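Local coordinates for UTP--glucose-1-phosphate uridylyltransferase YngB (Bacillus subtilis subsp. subtilis str. 168, PDB 7B1R), which catalyses the formation of UDP-glucose and diphosphate from glucose 1-phosphate and UTP, contributing to glycolipid formation and wall teichoic acid glucosylation during anaerobic growth, at residues 4-9 with 122-127. Sequence-based numbering, arbitrary orientation.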
loop_
_atom_site.group_PDB
_atom_site.type_symbol
_atom_site.label_atom_id
_atom_site.label_comp_id
_atom_site.label_asym_id
_atom_site.label_seq_id
_atom_site.Cartn_x
_atom_site.Cartn_y
_atom_site.Cartn_z
ATOM N N VAL A 4 25.944 -18.538 10.581
ATOM C CA VAL A 4 24.924 -18.201 9.587
ATOM C C VAL A 4 24.911 -16.688 9.373
ATOM O O VAL A 4 24.576 -15.938 10.312
ATOM C CB VAL A 4 23.526 -18.628 10.070
ATOM C CG1 VAL A 4 22.437 -18.072 9.178
ATOM C CG2 VAL A 4 23.385 -20.127 10.222
ATOM N N ARG A 5 25.230 -16.257 8.132
ATOM C CA ARG A 5 25.355 -14.825 7.880
ATOM C C ARG A 5 24.660 -14.404 6.570
ATOM O O ARG A 5 24.603 -13.209 6.212
ATOM C CB ARG A 5 26.837 -14.449 7.944
ATOM C CG ARG A 5 27.651 -15.112 6.845
ATOM C CD ARG A 5 29.017 -15.533 7.320
ATOM N NE ARG A 5 30.127 -14.660 6.956
ATOM C CZ ARG A 5 30.496 -14.361 5.711
ATOM N NH1 ARG A 5 29.806 -14.827 4.679
ATOM N NH2 ARG A 5 31.549 -13.587 5.509
ATOM N N LYS A 6 24.148 -15.402 5.839
ATOM C CA LYS A 6 23.514 -15.147 4.560
ATOM C C LYS A 6 22.080 -15.657 4.606
ATOM O O LYS A 6 21.829 -16.770 5.076
ATOM C CB LYS A 6 24.271 -15.875 3.443
ATOM C CG LYS A 6 25.490 -15.167 2.861
ATOM C CD LYS A 6 26.427 -16.155 2.190
ATOM C CE LYS A 6 27.071 -15.630 0.926
ATOM N NZ LYS A 6 28.191 -16.498 0.493
ATOM N N ALA A 7 21.163 -14.851 4.057
ATOM C CA ALA A 7 19.765 -15.233 3.918
ATOM C C ALA A 7 19.319 -15.128 2.459
ATOM O O ALA A 7 19.789 -14.265 1.706
ATOM C CB ALA A 7 18.958 -14.314 4.782
ATOM N N VAL A 8 18.381 -16.003 2.074
ATOM C CA VAL A 8 17.719 -15.927 0.777
ATOM C C VAL A 8 16.248 -15.577 0.951
ATOM O O VAL A 8 15.521 -16.372 1.563
ATOM C CB VAL A 8 17.763 -17.274 0.053
ATOM C CG1 VAL A 8 17.195 -17.112 -1.348
ATOM C CG2 VAL A 8 19.151 -17.888 0.064
ATOM N N ILE A 9 15.818 -14.463 0.334
ATOM C CA ILE A 9 14.421 -14.034 0.360
ATOM C C ILE A 9 13.846 -14.220 -1.039
ATOM O O ILE A 9 14.150 -13.416 -1.928
ATOM C CB ILE A 9 14.303 -12.558 0.787
ATOM C CG1 ILE A 9 15.019 -12.262 2.098
ATOM C CG2 ILE A 9 12.870 -12.075 0.816
ATOM C CD1 ILE A 9 15.013 -10.793 2.443
ATOM N N GLY A 122 27.374 -20.718 -1.578
ATOM C CA GLY A 122 28.451 -21.684 -1.632
ATOM C C GLY A 122 28.368 -22.612 -0.426
ATOM O O GLY A 122 27.400 -23.351 -0.302
ATOM N N ASP A 123 29.355 -22.530 0.473
ATOM C CA ASP A 123 29.508 -23.611 1.433
ATOM C C ASP A 123 29.402 -23.109 2.867
ATOM O O ASP A 123 30.358 -23.196 3.642
ATOM C CB ASP A 123 30.727 -24.489 1.154
ATOM C CG ASP A 123 30.293 -25.940 1.079
ATOM O OD1 ASP A 123 29.588 -26.294 0.087
ATOM O OD2 ASP A 123 30.593 -26.682 2.039
ATOM N N GLU A 124 28.207 -22.611 3.194
ATOM C CA GLU A 124 27.894 -22.200 4.549
ATOM C C GLU A 124 26.491 -22.690 4.924
ATOM O O GLU A 124 25.784 -23.360 4.155
ATOM C CB GLU A 124 27.987 -20.680 4.748
ATOM C CG GLU A 124 28.895 -19.923 3.795
ATOM C CD GLU A 124 28.805 -18.397 3.848
ATOM O OE1 GLU A 124 29.062 -17.729 2.805
ATOM O OE2 GLU A 124 28.485 -17.862 4.937
ATOM N N PRO A 125 26.060 -22.404 6.167
ATOM C CA PRO A 125 24.635 -22.394 6.467
ATOM C C PRO A 125 24.007 -21.063 6.043
ATOM O O PRO A 125 24.631 -19.990 6.110
ATOM C CB PRO A 125 24.650 -22.590 7.989
ATOM C CG PRO A 125 25.932 -21.911 8.460
ATOM C CD PRO A 125 26.916 -22.139 7.336
ATOM N N PHE A 126 22.741 -21.142 5.623
ATOM C CA PHE A 126 22.012 -19.939 5.263
ATOM C C PHE A 126 20.601 -19.961 5.831
ATOM O O PHE A 126 20.063 -21.023 6.147
ATOM C CB PHE A 126 21.972 -19.756 3.748
ATOM C CG PHE A 126 21.409 -20.910 2.950
ATOM C CD1 PHE A 126 22.092 -22.129 2.865
ATOM C CD2 PHE A 126 20.231 -20.728 2.214
ATOM C CE1 PHE A 126 21.576 -23.159 2.089
ATOM C CE2 PHE A 126 19.719 -21.751 1.432
ATOM C CZ PHE A 126 20.388 -22.969 1.389
ATOM N N ALA A 127 20.023 -18.760 5.946
ATOM C CA ALA A 127 18.606 -18.630 6.243
ATOM C C ALA A 127 17.812 -18.533 4.949
ATOM O O ALA A 127 18.263 -17.886 4.010
ATOM C CB ALA A 127 18.358 -17.403 7.076
#
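The ammonium group of Lys6 has several partners: NZ forms a salt bridge with Glu124 OE1 at 2.8 Å, meeting the oxygen on its syn side but 30° out of the carboxylate plane, and it also donates to the carbonyl oxygen of Phe120, in the last turn of helix 118-121. The Phe120 ring adds a cation-pi contact to the same lysine. Glu124 reaches between two basic side chains, and its other oxygen takes a weak, bent bond from Arg5, with NH1 3.3 Å from OE2. Guanidinium and carboxylate planes are 59° apart, and the bridge rests on this single weak bond.

Beyond this charged network the two segments run as neighbouring parallel strands in the central sheet of the GT-A nucleotidyltransferase fold, strand 6-11 lying between 52-57 and 125-129. Ala127 holds the register with both its backbone groups: its N donates to Lys6 O (2.8 Å), and its O accepts from Val8 N (2.7 Å). On one face the methyls of Ala7 and Ala127 touch, CB to CB at 3.9 Å, and Ala127 also packs on Leu142 of helix 141-152. Phe126 points to the other face; with CG lying between the backbone N and the carbonyl carbon (chi1 56°), the ring brings CD2 to 3.7 Å from Val8 CG2, while the ring of Phe214 meets it with the two planes almost parallel. Val4 sets CG2 against Pro125 CB at 3.6 Å, and Tyr149 touches both.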